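PDB 2QPQ: protein Bug27 from Bordetella pertussis, which probably captures a small solute in the periplasm, as a Venus-flytrap binding protein of the Bug family related to tripartite tricarboxylate transporter receptors. Local coordinates for residues Asp23-Leu28 with Leu266-Ala271; Tyr224-Trp229 with Ile286-Ala291; Asn170-Leu173 with Leu179-Val182; Val105-Ala110 with Pro189-Gly194. All coordinates share one frame; numbering follows the deposited sequence.

Contact 1 (Asp23-Leu28 with Leu266-Ala271); sequences DMLARL and LGYSTA
Met24 and Leu25, on helix 21-35, face Leu266, at the end of helix 257-266, and Tyr268, in the turn that leads on to strand 269-273. The contact packs helix 21-35 against the passage into that strand, a neighbour of strand 93-109 in the sheet. The backbones stay well apart: CA of Leu25 and CA of Tyr268 are 10.2 Å from each other, and only side chains bridge the gap. Gly267 closes the preceding helix in a Schellman motif at positive phi (98°). Met24 has CG opposite the backbone N (chi1 176°) and bends at its next two torsions, so that the terminal methyl rather than the sulfur makes the contact. Met24 CE lies 3.5 Å from Tyr268 CE2, obliquely to the ring, and meets Leu266 CD1 tip to tip at 3.8 Å. Leu25 adds a looser touch, CD1 4.5 Å from Tyr268 CE1. Tyr268 OH has a weak hydrogen bond to Ser185 OG; a citrate about 5 Å from this side chain probably comes from the crystallisation liquor, though it may mark a pocket. No hydrogen bond crosses between the two segments, which implies that their cohesion rests on van der Waals contact and the burial of apolar groups.

Contact 2 (Tyr224-Trp229 with Ile286-Ala291); sequences YELNQW and IDRFSA
At the entry to strand 227-235 of this Venus-flytrap fold, Glu225 and Leu226 approach Arg288 and Phe289 on the long C-terminal helix 275-296. Leu226 CD1 comes obliquely to the Phe289 ring, 3.4 Å from CZ and 3.6 Å from CE1, a tight fit. Leu226 reaches it with CG opposite the backbone N (chi1 -179°), while its chi2 of 29° is far from staggered. Arg288, extended from CG to NE, places its guanidinium next to the Glu225 carbonyl, but NH2 is modelled too close to that oxygen, and the detail of the approach is doubtful. The polar link is through one water, which donates to Glu225 OE2 (2.7 Å) and accepts from Asn227 N (2.8 Å) and from Arg288 NH1 (3.2 Å). Glu225 OE2 and Arg288 NH1 are 4.8 Å apart, opposite charges that may still attract at this distance, with the water bridging them by hydrogen bonds. NH1 also has a weak, long ion pair with Asp285. Helix 74-81 covers Phe289 through Ala76 and Val77, helix 141-153 meets Leu226 through Ala145, and strand 93-109 pairs with the strand at Gln228, whose NE2 hydrogen-bonds a citrate, probably from the crystallisation liquor.

Contact 3 (Asn170-Leu173 with Leu179-Val182); sequences NDVL and LAVV
Val172 sets its two methyl groups against the start of strand 180-183, CG1 over the methyl of Ala180 and CG2 beside the backbone of Leu179. A chi1 of 63° spreads them this way, CG1 between the backbone N and the carbonyl carbon, CG2 opposite the N. Val172 CG1 is 4.3 Å from Ala180 CB, and Val172 CG2 likewise 4.3 Å from Leu179 N; both are light touches. The backbones draw near, with CA of Val172 only 6.1 Å from CA of Leu179, because a short loop alone separates helix from strand. Helix 165-173 is the connection of a beta-alpha-beta crossover: it leads from strand 158-161 to the parallel strand 180-183, with strand 132-135 lying between them in the sheet. Ala180 points its methyl at the helix, while Leu179 turns its side chain away, onto Tyr133 and Val108. Val182, on the helix side like Ala180, packs on Ala168, Leu169 and the two half-cystines Cys136 and Cys165, whose disulfide ties the start of this helix to the loop just after strand 132-135. At the other end of the helix, Asp171 bonds through OD2 to Tyr162 OH and through its backbone to Ile177.

Contact 4 (Val105-Ala110 with Pro189-Gly194); sequences VFVVPA and PFIKAG
No ring face or edge takes part where Val105 and Val107 meet Ile191: the flanking Phe106 and Phe190 rings are directed to other neighbours, Phe106 against Thr202 and Phe190 against Leu196 and Leu173. The contact belongs to a beta-alpha-beta crossover in which helix 184-192 connects strand 180-183 to strand 196-201, passing over strand 93-109, which lies antiparallel between them. Ile191 does the reaching. Its CG1 stands opposite the carbonyl carbon (chi1 -66°) and its chain then runs out extended (chi2 169°), so that CD1 ends up over the strand. Ile191 CD1 lies 3.9 Å from Val107 CG1, the two side chains crossing at about a right angle, and 4.3 Å from Val105 CG2. The two valines are two residues apart and therefore on the same face of the strand, which gives the single methyl a pair of branched partners; Ala187 from the previous turn of the helix touches both valines as well. Ala198 and Leu210 also pack against Ile191. The helix ends in a Schellman motif at Gly194, with positive phi (68°) and a bond from Gly194 N to Ile191 O of 3.0 Å. Past it the Gly194 carbonyl turns to the strand end, its O 3.5 Å from Ala110 CB.

All four contacts reach one mixed sheet, in which strand 93-109, carrying one side of contact 4, pairs with strand 269-273 of contact 1, strand 227-235 of contact 2 and strand 180-183 of contact 3. Contacts 3 and 4 are close neighbours, with centres about 9 Å apart; contact 3 lies within the span of chain that contact 4 brackets. Contacts 1 and 2 have centres about 20 Å apart on opposite sides of the chain's centre, and their segments alternate along the sequence, strand 269-273 leading into helix 275-296. Contact 2 touches contact 4 where Tyr224 packs on Phe106. Contact 1 ties an early helix to a late turn, consistent with lobes built from distant parts of the chain.

Contact 1 (Asp23-Leu28 with Leu266-Ala271)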
loop_
_atom_site.group_PDB
_atom_site.type_symbol
_atom_site.label_atom_id
_atom_site.label_comp_id
_atom_site.label_asym_id
_atom_site.label_seq_id
_atom_site.Cartn_x
_atom_site.Cartn_y
_atom_site.Cartn_z
ATOM N N ASP A 23 -3.029 -8.251 4.581
ATOM C CA ASP A 23 -3.441 -9.523 5.206
ATOM C C ASP A 23 -4.896 -9.397 5.703
ATOM O O ASP A 23 -5.692 -10.323 5.605
ATOM C CB ASP A 23 -2.511 -9.835 6.374
ATOM C CG ASP A 23 -3.000 -10.980 7.219
ATOM O OD1 ASP A 23 -2.682 -12.153 6.904
ATOM O OD2 ASP A 23 -3.706 -10.696 8.225
ATOM N N MET A 24 -5.222 -8.244 6.254
ATOM C CA MET A 24 -6.567 -8.040 6.842
ATOM C C MET A 24 -7.635 -8.191 5.729
ATOM O O MET A 24 -8.645 -8.890 5.891
ATOM C CB MET A 24 -6.641 -6.636 7.451
ATOM C CG MET A 24 -8.032 -6.260 8.010
ATOM S SD MET A 24 -9.206 -5.583 6.813
ATOM C CE MET A 24 -8.622 -3.896 6.612
ATOM N N LEU A 25 -7.418 -7.503 4.614
ATOM C CA LEU A 25 -8.334 -7.582 3.489
ATOM C C LEU A 25 -8.411 -8.984 2.871
ATOM O O LEU A 25 -9.501 -9.466 2.558
ATOM C CB LEU A 25 -7.959 -6.548 2.444
ATOM C CG LEU A 25 -8.094 -5.078 2.814
ATOM C CD1 LEU A 25 -7.290 -4.212 1.818
ATOM C CD2 LEU A 25 -9.605 -4.668 2.860
ATOM N N ALA A 26 -7.263 -9.627 2.665
ATOM C CA ALA A 26 -7.271 -11.008 2.181
ATOM C C ALA A 26 -8.097 -11.929 3.100
ATOM O O ALA A 26 -8.937 -12.692 2.627
ATOM C CB ALA A 26 -5.811 -11.552 1.973
ATOM N N ARG A 27 -7.901 -11.817 4.410
ATOM C CA ARG A 27 -8.626 -12.663 5.366
ATOM C C ARG A 27 -10.120 -12.303 5.435
ATOM O O ARG A 27 -10.966 -13.214 5.595
ATOM C CB ARG A 27 -7.945 -12.609 6.761
ATOM C CG ARG A 27 -6.589 -13.265 6.702
ATOM C CD ARG A 27 -5.854 -13.295 8.007
ATOM N NE ARG A 27 -4.549 -13.950 7.807
ATOM C CZ ARG A 27 -4.348 -15.261 7.809
ATOM N NH1 ARG A 27 -5.378 -16.099 8.020
ATOM N NH2 ARG A 27 -3.117 -15.737 7.619
ATOM N N LEU A 28 -10.437 -11.009 5.264
ATOM C CA LEU A 28 -11.835 -10.544 5.229
ATOM C C LEU A 28 -12.533 -11.139 3.984
ATOM O O LEU A 28 -13.626 -11.741 4.092
ATOM C CB LEU A 28 -11.910 -9.008 5.280
ATOM C CG LEU A 28 -13.220 -8.181 5.280
ATOM C CD1 LEU A 28 -14.022 -8.442 6.537
ATOM C CD2 LEU A 28 -12.926 -6.706 5.192
ATOM N N LEU A 266 -11.868 2.236 9.439
ATOM C CA LEU A 266 -10.398 2.103 9.452
ATOM C C LEU A 266 -9.643 3.133 8.622
ATOM O O LEU A 266 -8.454 3.315 8.788
ATOM C CB LEU A 266 -9.981 0.693 9.020
ATOM C CG LEU A 266 -10.274 -0.414 10.017
ATOM C CD1 LEU A 266 -10.002 -1.777 9.440
ATOM C CD2 LEU A 266 -9.435 -0.188 11.242
ATOM N N GLY A 267 -10.314 3.832 7.735
ATOM C CA GLY A 267 -9.630 4.829 6.939
ATOM C C GLY A 267 -9.259 4.299 5.571
ATOM O O GLY A 267 -8.546 4.995 4.824
ATOM N N TYR A 268 -9.753 3.088 5.240
ATOM C CA TYR A 268 -9.690 2.567 3.844
ATOM C C TYR A 268 -10.751 3.199 2.985
ATOM O O TYR A 268 -11.874 3.460 3.441
ATOM C CB TYR A 268 -9.846 1.040 3.781
ATOM C CG TYR A 268 -8.672 0.342 4.366
ATOM C CD1 TYR A 268 -7.537 0.092 3.591
ATOM C CD2 TYR A 268 -8.649 -0.001 5.711
ATOM C CE1 TYR A 268 -6.407 -0.512 4.150
ATOM C CE2 TYR A 268 -7.558 -0.592 6.271
ATOM C CZ TYR A 268 -6.436 -0.860 5.475
ATOM O OH TYR A 268 -5.340 -1.438 6.035
ATOM N N SER A 269 -10.381 3.477 1.745
ATOM C CA SER A 269 -11.310 3.948 0.762
ATOM C C SER A 269 -11.644 2.712 -0.072
ATOM O O SER A 269 -10.769 2.091 -0.662
ATOM C CB SER A 269 -10.626 5.035 -0.052
ATOM O OG SER A 269 -11.532 5.533 -1.002
ATOM N N THR A 270 -12.895 2.292 -0.055
ATOM C CA THR A 270 -13.240 1.065 -0.768
ATOM C C THR A 270 -13.151 1.327 -2.277
ATOM O O THR A 270 -13.299 2.477 -2.751
ATOM C CB THR A 270 -14.619 0.530 -0.339
ATOM O OG1 THR A 270 -15.564 1.600 -0.447
ATOM C CG2 THR A 270 -14.528 0.105 1.154
ATOM N N ALA A 271 -12.827 0.267 -3.014
ATOM C CA ALA A 271 -12.635 0.363 -4.458
ATOM C C ALA A 271 -13.181 -0.931 -5.054
ATOM O O ALA A 271 -13.469 -1.867 -4.314
ATOM C CB ALA A 271 -11.164 0.530 -4.801
#

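Contact 2 (Tyr224-Trp229 with Ile286-Ala291)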
loop_
_atom_site.group_PDB
_atom_site.type_symbol
_atom_site.label_atom_id
_atom_site.label_comp_id
_atom_site.label_asym_id
_atom_site.label_seq_id
_atom_site.Cartn_x
_atom_site.Cartn_y
_atom_site.Cartn_z
ATOM N N TYR A 224 1.472 15.829 -6.833
ATOM C CA TYR A 224 1.872 14.782 -5.873
ATOM C C TYR A 224 0.676 13.900 -5.516
ATOM O O TYR A 224 -0.346 14.389 -5.071
ATOM C CB TYR A 224 2.431 15.428 -4.600
ATOM C CG TYR A 224 2.969 14.427 -3.581
ATOM C CD1 TYR A 224 2.109 13.574 -2.888
ATOM C CD2 TYR A 224 4.337 14.330 -3.331
ATOM C CE1 TYR A 224 2.599 12.619 -1.959
ATOM C CE2 TYR A 224 4.830 13.403 -2.381
ATOM C CZ TYR A 224 3.965 12.554 -1.714
ATOM O OH TYR A 224 4.473 11.641 -0.783
ATOM N N GLU A 225 0.804 12.596 -5.723
ATOM C CA GLU A 225 -0.108 11.643 -5.108
ATOM C C GLU A 225 0.563 10.294 -4.974
ATOM O O GLU A 225 1.360 9.896 -5.824
ATOM C CB GLU A 225 -1.447 11.530 -5.867
ATOM C CG GLU A 225 -1.320 11.054 -7.293
ATOM C CD GLU A 225 -2.495 10.178 -7.688
ATOM O OE1 GLU A 225 -3.328 10.665 -8.489
ATOM O OE2 GLU A 225 -2.596 9.028 -7.181
ATOM N N LEU A 226 0.253 9.582 -3.901
ATOM C CA LEU A 226 0.744 8.220 -3.775
ATOM C C LEU A 226 -0.195 7.415 -2.896
ATOM O O LEU A 226 0.064 7.202 -1.695
ATOM C CB LEU A 226 2.203 8.186 -3.289
ATOM C CG LEU A 226 2.955 6.830 -3.103
ATOM C CD1 LEU A 226 2.505 5.706 -3.996
ATOM C CD2 LEU A 226 4.465 6.995 -3.199
ATOM N N ASN A 227 -1.293 6.974 -3.504
ATOM C CA ASN A 227 -2.305 6.188 -2.823
ATOM C C ASN A 227 -2.039 4.680 -2.992
ATOM O O ASN A 227 -1.891 4.205 -4.105
ATOM C CB ASN A 227 -3.687 6.583 -3.376
ATOM C CG ASN A 227 -4.792 6.508 -2.343
ATOM O OD1 ASN A 227 -4.634 5.943 -1.264
ATOM N ND2 ASN A 227 -5.955 7.018 -2.707
ATOM N N GLN A 228 -1.973 3.943 -1.887
ATOM C CA GLN A 228 -1.702 2.516 -1.952
ATOM C C GLN A 228 -2.977 1.718 -2.217
ATOM O O GLN A 228 -3.936 1.819 -1.487
ATOM C CB GLN A 228 -1.074 2.053 -0.652
ATOM C CG GLN A 228 -0.788 0.554 -0.505
ATOM C CD GLN A 228 0.051 0.308 0.729
ATOM O OE1 GLN A 228 1.070 0.955 0.899
ATOM N NE2 GLN A 228 -0.395 -0.560 1.614
ATOM N N TRP A 229 -2.949 0.918 -3.258
ATOM C CA TRP A 229 -4.040 -0.009 -3.605
ATOM C C TRP A 229 -3.740 -1.373 -3.044
ATOM O O TRP A 229 -2.589 -1.674 -2.645
ATOM C CB TRP A 229 -4.257 -0.081 -5.134
ATOM C CG TRP A 229 -3.013 -0.082 -6.037
ATOM C CD1 TRP A 229 -2.560 0.975 -6.792
ATOM C CD2 TRP A 229 -2.139 -1.192 -6.351
ATOM N NE1 TRP A 229 -1.459 0.594 -7.512
ATOM C CE2 TRP A 229 -1.177 -0.717 -7.260
ATOM C CE3 TRP A 229 -2.059 -2.527 -5.916
ATOM C CZ2 TRP A 229 -0.130 -1.541 -7.796
ATOM C CZ3 TRP A 229 -0.993 -3.354 -6.445
ATOM C CH2 TRP A 229 -0.043 -2.824 -7.364
ATOM N N ILE A 286 4.012 0.464 -11.944
ATOM C CA ILE A 286 5.314 -0.142 -12.133
ATOM C C ILE A 286 6.205 0.871 -12.828
ATOM O O ILE A 286 7.330 1.127 -12.367
ATOM C CB ILE A 286 5.223 -1.447 -12.951
ATOM C CG1 ILE A 286 4.666 -2.573 -12.054
ATOM C CG2 ILE A 286 6.645 -1.827 -13.493
ATOM C CD1 ILE A 286 4.389 -3.888 -12.766
ATOM N N ASP A 287 5.697 1.459 -13.914
ATOM C CA ASP A 287 6.480 2.418 -14.714
ATOM C C ASP A 287 6.840 3.651 -13.892
ATOM O O ASP A 287 7.960 4.108 -13.899
ATOM C CB ASP A 287 5.692 2.808 -15.974
ATOM C CG ASP A 287 5.585 1.656 -16.996
ATOM O OD1 ASP A 287 6.329 0.636 -16.895
ATOM O OD2 ASP A 287 4.753 1.794 -17.928
ATOM N N ARG A 288 5.867 4.169 -13.169
ATOM C CA ARG A 288 6.041 5.383 -12.393
ATOM C C ARG A 288 7.020 5.181 -11.222
ATOM O O ARG A 288 7.903 6.016 -10.970
ATOM C CB ARG A 288 4.663 5.826 -11.922
ATOM C CG ARG A 288 4.638 6.804 -10.811
ATOM C CD ARG A 288 3.318 6.621 -10.113
ATOM N NE ARG A 288 3.163 7.704 -9.160
ATOM C CZ ARG A 288 2.309 7.691 -8.159
ATOM N NH1 ARG A 288 1.542 6.622 -7.934
ATOM N NH2 ARG A 288 2.246 8.754 -7.394
ATOM N N PHE A 289 6.873 4.058 -10.520
ATOM C CA PHE A 289 7.720 3.805 -9.352
ATOM C C PHE A 289 9.119 3.516 -9.815
ATOM O O PHE A 289 10.081 3.921 -9.175
ATOM C CB PHE A 289 7.177 2.630 -8.511
ATOM C CG PHE A 289 5.886 2.957 -7.812
ATOM C CD1 PHE A 289 5.616 4.275 -7.434
ATOM C CD2 PHE A 289 4.941 1.968 -7.531
ATOM C CE1 PHE A 289 4.441 4.606 -6.806
ATOM C CE2 PHE A 289 3.732 2.294 -6.834
ATOM C CZ PHE A 289 3.485 3.606 -6.497
ATOM N N SER A 290 9.242 2.835 -10.957
ATOM C CA SER A 290 10.582 2.493 -11.467
ATOM C C SER A 290 11.350 3.757 -11.802
ATOM O O SER A 290 12.568 3.841 -11.565
ATOM C CB SER A 290 10.482 1.575 -12.687
ATOM O OG SER A 290 10.418 0.244 -12.199
ATOM N N ALA A 291 10.628 4.728 -12.346
ATOM C CA ALA A 291 11.217 6.029 -12.682
ATOM C C ALA A 291 11.736 6.770 -11.426
ATOM O O ALA A 291 12.872 7.291 -11.393
ATOM C CB ALA A 291 10.197 6.872 -13.424
HETATM O O HOH W 1 -1.225 6.904 -6.348
#

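Contact 3 (Asn170-Leu173 with Leu179-Val182)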
loop_
_atom_site.group_PDB
_atom_site.type_symbol
_atom_site.label_atom_id
_atom_site.label_comp_id
_atom_site.label_asym_id
_atom_site.label_seq_id
_atom_site.Cartn_x
_atom_site.Cartn_y
_atom_site.Cartn_z
ATOM N N ASN A 170 5.486 3.422 17.043
ATOM C CA ASN A 170 6.065 3.444 18.374
ATOM C C ASN A 170 7.143 4.488 18.548
ATOM O O ASN A 170 7.189 5.176 19.584
ATOM C CB ASN A 170 6.602 2.065 18.777
ATOM C CG ASN A 170 5.505 1.103 19.064
ATOM O OD1 ASN A 170 4.336 1.507 19.203
ATOM N ND2 ASN A 170 5.839 -0.173 19.153
ATOM N N ASP A 171 8.015 4.624 17.558
ATOM C CA ASP A 171 9.100 5.621 17.700
ATOM C C ASP A 171 8.650 7.092 17.523
ATOM O O ASP A 171 9.239 8.019 18.130
ATOM C CB ASP A 171 10.239 5.356 16.731
ATOM C CG ASP A 171 11.366 4.557 17.353
ATOM O OD1 ASP A 171 11.187 3.931 18.417
ATOM O OD2 ASP A 171 12.438 4.536 16.742
ATOM N N VAL A 172 7.640 7.321 16.688
ATOM C CA VAL A 172 7.100 8.674 16.601
ATOM C C VAL A 172 6.238 8.972 17.837
ATOM O O VAL A 172 6.319 10.055 18.394
ATOM C CB VAL A 172 6.450 8.986 15.207
ATOM C CG1 VAL A 172 5.281 8.115 14.941
ATOM C CG2 VAL A 172 6.044 10.473 15.096
ATOM N N LEU A 173 5.458 7.990 18.285
ATOM C CA LEU A 173 4.716 8.096 19.534
ATOM C C LEU A 173 5.566 8.444 20.743
ATOM O O LEU A 173 5.100 9.196 21.607
ATOM C CB LEU A 173 3.883 6.849 19.820
ATOM C CG LEU A 173 2.616 6.640 18.987
ATOM C CD1 LEU A 173 2.117 5.207 19.178
ATOM C CD2 LEU A 173 1.518 7.677 19.329
ATOM N N LEU A 179 9.336 12.244 12.923
ATOM C CA LEU A 179 8.456 12.202 11.802
ATOM C C LEU A 179 8.430 10.780 11.234
ATOM O O LEU A 179 9.448 10.069 11.247
ATOM C CB LEU A 179 8.960 13.204 10.741
ATOM C CG LEU A 179 8.359 13.125 9.329
ATOM C CD1 LEU A 179 6.869 13.565 9.256
ATOM C CD2 LEU A 179 9.192 13.919 8.397
ATOM N N ALA A 180 7.267 10.378 10.740
ATOM C CA ALA A 180 7.178 9.142 9.970
ATOM C C ALA A 180 6.099 9.235 8.910
ATOM O O ALA A 180 5.112 9.980 9.023
ATOM C CB ALA A 180 6.888 7.900 10.913
ATOM N N VAL A 181 6.270 8.403 7.901
ATOM C CA VAL A 181 5.236 8.186 6.915
ATOM C C VAL A 181 4.696 6.769 7.076
ATOM O O VAL A 181 5.427 5.789 6.942
ATOM C CB VAL A 181 5.795 8.412 5.535
ATOM C CG1 VAL A 181 4.691 8.221 4.486
ATOM C CG2 VAL A 181 6.405 9.834 5.523
ATOM N N VAL A 182 3.405 6.671 7.403
ATOM C CA VAL A 182 2.811 5.370 7.632
ATOM C C VAL A 182 1.443 5.359 6.939
ATOM O O VAL A 182 0.988 6.381 6.426
ATOM C CB VAL A 182 2.735 5.009 9.167
ATOM C CG1 VAL A 182 4.153 5.012 9.801
ATOM C CG2 VAL A 182 1.838 5.982 9.921
#

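Contact 4 (Val105-Ala110 with Pro189-Gly194)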
loop_
_atom_site.group_PDB
_atom_site.type_symbol
_atom_site.label_atom_id
_atom_site.label_comp_id
_atom_site.label_asym_id
_atom_site.label_seq_id
_atom_site.Cartn_x
_atom_site.Cartn_y
_atom_site.Cartn_z
ATOM N N VAL A 105 0.239 8.912 5.518
ATOM C CA VAL A 105 0.156 10.147 6.259
ATOM C C VAL A 105 1.498 10.488 6.860
ATOM O O VAL A 105 2.208 9.604 7.349
ATOM C CB VAL A 105 -0.958 10.055 7.319
ATOM C CG1 VAL A 105 -0.660 8.892 8.284
ATOM C CG2 VAL A 105 -1.183 11.416 7.999
ATOM N N PHE A 106 1.878 11.764 6.741
ATOM C CA PHE A 106 3.039 12.292 7.437
ATOM C C PHE A 106 2.607 12.652 8.855
ATOM O O PHE A 106 1.801 13.554 9.026
ATOM C CB PHE A 106 3.575 13.528 6.713
ATOM C CG PHE A 106 4.279 13.222 5.418
ATOM C CD1 PHE A 106 3.572 12.716 4.342
ATOM C CD2 PHE A 106 5.652 13.425 5.289
ATOM C CE1 PHE A 106 4.201 12.427 3.133
ATOM C CE2 PHE A 106 6.298 13.166 4.086
ATOM C CZ PHE A 106 5.571 12.660 3.000
ATOM N N VAL A 107 3.117 11.920 9.845
ATOM C CA VAL A 107 2.753 12.132 11.256
ATOM C C VAL A 107 3.970 12.541 12.105
ATOM O O VAL A 107 5.140 12.133 11.863
ATOM C CB VAL A 107 1.987 10.904 11.884
ATOM C CG1 VAL A 107 0.687 10.669 11.149
ATOM C CG2 VAL A 107 2.827 9.578 11.818
ATOM N N VAL A 108 3.671 13.370 13.090
ATOM C CA VAL A 108 4.666 13.878 14.033
ATOM C C VAL A 108 4.112 13.677 15.459
ATOM O O VAL A 108 2.898 13.539 15.638
ATOM C CB VAL A 108 5.069 15.399 13.755
ATOM C CG1 VAL A 108 5.725 15.562 12.398
ATOM C CG2 VAL A 108 3.853 16.409 13.940
ATOM N N PRO A 109 5.003 13.606 16.462
ATOM C CA PRO A 109 4.574 13.475 17.844
ATOM C C PRO A 109 3.699 14.651 18.258
ATOM O O PRO A 109 3.857 15.770 17.732
ATOM C CB PRO A 109 5.892 13.572 18.624
ATOM C CG PRO A 109 6.951 13.310 17.685
ATOM C CD PRO A 109 6.467 13.668 16.343
ATOM N N ALA A 110 2.786 14.386 19.177
ATOM C CA ALA A 110 2.101 15.449 19.942
ATOM C C ALA A 110 3.140 16.448 20.425
ATOM O O ALA A 110 4.201 16.064 20.946
ATOM C CB ALA A 110 1.345 14.854 21.133
ATOM N N PRO A 189 -6.143 5.955 14.617
ATOM C CA PRO A 189 -6.490 5.953 16.057
ATOM C C PRO A 189 -5.653 6.891 16.936
ATOM O O PRO A 189 -6.171 7.452 17.907
ATOM C CB PRO A 189 -6.266 4.495 16.498
ATOM C CG PRO A 189 -6.182 3.682 15.253
ATOM C CD PRO A 189 -5.877 4.596 14.102
ATOM N N PHE A 190 -4.371 7.047 16.610
ATOM C CA PHE A 190 -3.453 7.868 17.404
ATOM C C PHE A 190 -3.637 9.341 17.154
ATOM O O PHE A 190 -3.476 10.171 18.075
ATOM C CB PHE A 190 -1.994 7.439 17.142
ATOM C CG PHE A 190 -1.761 6.004 17.471
ATOM C CD1 PHE A 190 -1.628 5.602 18.800
ATOM C CD2 PHE A 190 -1.764 5.047 16.473
ATOM C CE1 PHE A 190 -1.455 4.271 19.122
ATOM C CE2 PHE A 190 -1.579 3.697 16.787
ATOM C CZ PHE A 190 -1.444 3.315 18.098
ATOM N N ILE A 191 -3.985 9.651 15.911
ATOM C CA ILE A 191 -4.240 11.020 15.499
ATOM C C ILE A 191 -5.531 11.498 16.200
ATOM O O ILE A 191 -5.519 12.566 16.812
ATOM C CB ILE A 191 -4.351 11.159 13.991
ATOM C CG1 ILE A 191 -3.008 10.842 13.323
ATOM C CG2 ILE A 191 -4.806 12.598 13.607
ATOM C CD1 ILE A 191 -3.106 10.704 11.824
ATOM N N LYS A 192 -6.581 10.678 16.179
ATOM C CA LYS A 192 -7.843 11.018 16.908
ATOM C C LYS A 192 -7.630 11.215 18.411
ATOM O O LYS A 192 -8.206 12.145 19.030
ATOM C CB LYS A 192 -8.899 9.933 16.687
ATOM C CG LYS A 192 -9.260 9.659 15.226
ATOM C CD LYS A 192 -10.040 10.785 14.590
ATOM C CE LYS A 192 -10.766 10.336 13.311
ATOM N NZ LYS A 192 -11.539 11.479 12.692
ATOM N N ALA A 193 -6.822 10.332 18.999
ATOM C CA ALA A 193 -6.412 10.394 20.409
ATOM C C ALA A 193 -5.532 11.603 20.748
ATOM O O ALA A 193 -5.284 11.885 21.929
ATOM C CB ALA A 193 -5.705 9.105 20.804
ATOM N N GLY A 194 -5.072 12.318 19.719
ATOM C CA GLY A 194 -4.156 13.446 19.864
ATOM C C GLY A 194 -2.753 13.069 20.328
ATOM O O GLY A 194 -2.003 13.906 20.855
#